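Local coordinates for Bpsl1147 (Burkholderia pseudomallei, PDB 5A4O), which probably binds DNA, single-stranded DNA in particular, as a bacterial homolog of the eukaryotic transcription coactivator PC4, at residues Q19-S24 with V34-V39. Residues are numbered along the deposited sequence; the frame is centred on the assembly and turned at random.
Sequences QRIRIS and VDVRLV
V39 overlaps two arginine stems at once: its CG2 lies 3.8 Å from CB of R20, and its CG1 lies 3.9 Å from CB of R22. With CG1 beside the backbone N (chi1 -55°), CG2 falls between N and the carbonyl carbon and also rests on R20 O. Both arginine chains then run extended away from the neighbouring strand, R20 to a salt bridge with D12, R22 to the carbonyl of S6 and the hydroxyl of T9. Further along this face, S24 CB sits 3.3 Å above the plane of the R22 guanidinium, offset toward its rim. OG of S24 touches CB of D35 at 3.4 Å. One water joins this end of the face, hydrogen-bonded to S24 OG and within hydrogen-bonding distance of R22 O and D35 OD2. The D35 carboxylate is gripped side-on by R37, NE to OD2 and NH2 to OD1, both at 2.9 Å and both on the syn side; this bidentate salt bridge fixes the carboxylate's rotation. The two strands form the central beta hairpin of the PC4-like fold, an antiparallel four-stranded sheet with a C-terminal helix; strand 8-16 pairs with one edge of the hairpin and 47-56 with the other. Six backbone bonds join R20 with V39, R22 with R37 and S24 with D35; that from R37 N to R22 O is the most bent (141° at the hydrogen). The opposite face carries I21, I23, V36 and L38. I21 reaches across it with both branches: CD1 meets CD1 of L38 at 4.0 Å, while CG2 meets CG1 of V36 at 3.9 Å. At the end of this face, Q19 brings OE1 near L38 CD1. I21 and V36 both pack on I54 of the second subunit, while I23 meets G67 of that subunit, placing this face at the dimer interface.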
loop_
_atom_site.group_PDB
_atom_site.type_symbol
_atom_site.label_atom_id
_atom_site.label_comp_id
_atom_site.label_asym_id
_atom_site.label_seq_id
_atom_site.Cartn_x
_atom_site.Cartn_y
_atom_site.Cartn_z
ATOM N N GLN A 19 1.503 3.579 -15.048
ATOM C CA GLN A 19 1.224 2.997 -13.737
ATOM C C GLN A 19 0.926 4.118 -12.762
ATOM O O GLN A 19 1.534 5.198 -12.831
ATOM C CB GLN A 19 2.435 2.232 -13.208
ATOM C CG GLN A 19 2.946 1.127 -14.113
ATOM C CD GLN A 19 3.771 0.101 -13.374
ATOM O OE1 GLN A 19 4.518 0.408 -12.443
ATOM N NE2 GLN A 19 3.632 -1.151 -13.791
ATOM N N ARG A 20 -0.015 3.868 -11.866
ATOM C CA ARG A 20 -0.337 4.810 -10.807
ATOM C C ARG A 20 -0.621 4.022 -9.586
ATOM O O ARG A 20 -0.904 2.831 -9.668
ATOM C CB ARG A 20 -1.571 5.623 -11.166
ATOM C CG ARG A 20 -1.384 6.515 -12.349
ATOM C CD ARG A 20 -2.675 7.263 -12.644
ATOM N NE ARG A 20 -2.566 8.012 -13.871
ATOM C CZ ARG A 20 -3.550 8.717 -14.421
ATOM N NH1 ARG A 20 -4.743 8.790 -13.855
ATOM N NH2 ARG A 20 -3.331 9.342 -15.562
ATOM N N ILE A 21 -0.504 4.674 -8.447
ATOM C CA ILE A 21 -0.960 4.104 -7.196
ATOM C C ILE A 21 -2.280 4.803 -6.847
ATOM O O ILE A 21 -2.296 6.016 -6.585
ATOM C CB ILE A 21 0.041 4.282 -6.058
ATOM C CG1 ILE A 21 1.391 3.634 -6.386
ATOM C CG2 ILE A 21 -0.562 3.775 -4.742
ATOM C CD1 ILE A 21 1.372 2.129 -6.531
ATOM N N ARG A 22 -3.382 4.040 -6.854
ATOM C CA ARG A 22 -4.717 4.579 -6.566
ATOM C C ARG A 22 -5.125 4.289 -5.124
ATOM O O ARG A 22 -5.045 3.155 -4.662
ATOM C CB ARG A 22 -5.746 3.986 -7.530
ATOM C CG ARG A 22 -7.189 4.504 -7.299
ATOM C CD ARG A 22 -8.244 3.937 -8.269
ATOM N NE ARG A 22 -9.638 4.438 -7.959
ATOM C CZ ARG A 22 -10.675 3.727 -7.453
ATOM N NH1 ARG A 22 -10.588 2.428 -7.192
ATOM N NH2 ARG A 22 -11.848 4.323 -7.241
ATOM N N ILE A 23 -5.537 5.325 -4.408
ATOM C CA ILE A 23 -5.967 5.192 -3.048
ATOM C C ILE A 23 -7.444 5.448 -3.137
ATOM O O ILE A 23 -7.852 6.510 -3.625
ATOM C CB ILE A 23 -5.284 6.236 -2.139
ATOM C CG1 ILE A 23 -3.759 5.957 -2.096
ATOM C CG2 ILE A 23 -5.872 6.193 -0.736
ATOM C CD1 ILE A 23 -2.971 6.985 -1.338
ATOM N N SER A 24 -8.235 4.453 -2.746
ATOM C CA SER A 24 -9.684 4.520 -2.879
ATOM C C SER A 24 -10.350 4.118 -1.551
ATOM O O SER A 24 -9.734 3.504 -0.679
ATOM C CB SER A 24 -10.144 3.676 -4.059
ATOM O OG SER A 24 -9.863 2.299 -3.853
ATOM N N VAL A 34 -10.309 0.726 2.929
ATOM C CA VAL A 34 -9.373 1.614 2.255
ATOM C C VAL A 34 -8.455 0.740 1.407
ATOM O O VAL A 34 -7.886 -0.237 1.888
ATOM C CB VAL A 34 -8.541 2.463 3.233
ATOM C CG1 VAL A 34 -7.501 3.305 2.489
ATOM C CG2 VAL A 34 -9.458 3.370 4.042
ATOM N N ASP A 35 -8.326 1.088 0.137
ATOM C CA ASP A 35 -7.556 0.295 -0.787
ATOM C C ASP A 35 -6.400 1.133 -1.315
ATOM O O ASP A 35 -6.577 2.317 -1.646
ATOM C CB ASP A 35 -8.495 -0.119 -1.909
ATOM C CG ASP A 35 -7.968 -1.241 -2.734
ATOM O OD1 ASP A 35 -8.061 -2.391 -2.288
ATOM O OD2 ASP A 35 -7.508 -0.975 -3.867
ATOM N N VAL A 36 -5.217 0.529 -1.399
ATOM C CA VAL A 36 -4.023 1.198 -1.921
ATOM C C VAL A 36 -3.458 0.237 -2.936
ATOM O O VAL A 36 -3.078 -0.861 -2.572
ATOM C CB VAL A 36 -2.984 1.451 -0.820
ATOM C CG1 VAL A 36 -1.741 2.091 -1.386
ATOM C CG2 VAL A 36 -3.594 2.296 0.291
ATOM N N ARG A 37 -3.443 0.615 -4.212
ATOM C CA ARG A 37 -3.295 -0.415 -5.280
ATOM C C ARG A 37 -2.648 0.126 -6.503
ATOM O O ARG A 37 -3.020 1.191 -6.976
ATOM C CB ARG A 37 -4.681 -0.961 -5.673
ATOM C CG ARG A 37 -4.683 -2.253 -6.518
ATOM C CD ARG A 37 -6.053 -2.933 -6.515
ATOM N NE ARG A 37 -6.431 -3.333 -5.165
ATOM C CZ ARG A 37 -5.984 -4.404 -4.517
ATOM N NH1 ARG A 37 -5.184 -5.294 -5.083
ATOM N NH2 ARG A 37 -6.396 -4.618 -3.271
ATOM N N LEU A 38 -1.698 -0.648 -7.023
ATOM C CA LEU A 38 -1.114 -0.424 -8.322
ATOM C C LEU A 38 -2.175 -0.657 -9.428
ATOM O O LEU A 38 -2.787 -1.740 -9.530
ATOM C CB LEU A 38 0.102 -1.329 -8.515
ATOM C CG LEU A 38 0.774 -1.221 -9.890
ATOM C CD1 LEU A 38 1.407 0.131 -9.986
ATOM C CD2 LEU A 38 1.790 -2.339 -10.129
ATOM N N VAL A 39 -2.383 0.373 -10.236
ATOM C CA VAL A 39 -3.259 0.319 -11.394
ATOM C C VAL A 39 -2.411 0.588 -12.637
ATOM O O VAL A 39 -1.450 1.339 -12.562
ATOM C CB VAL A 39 -4.443 1.292 -11.273
ATOM C CG1 VAL A 39 -5.213 1.025 -9.982
ATOM C CG2 VAL A 39 -3.984 2.755 -11.336
HETATM O O HOH W 1 -7.425 1.505 -4.900
#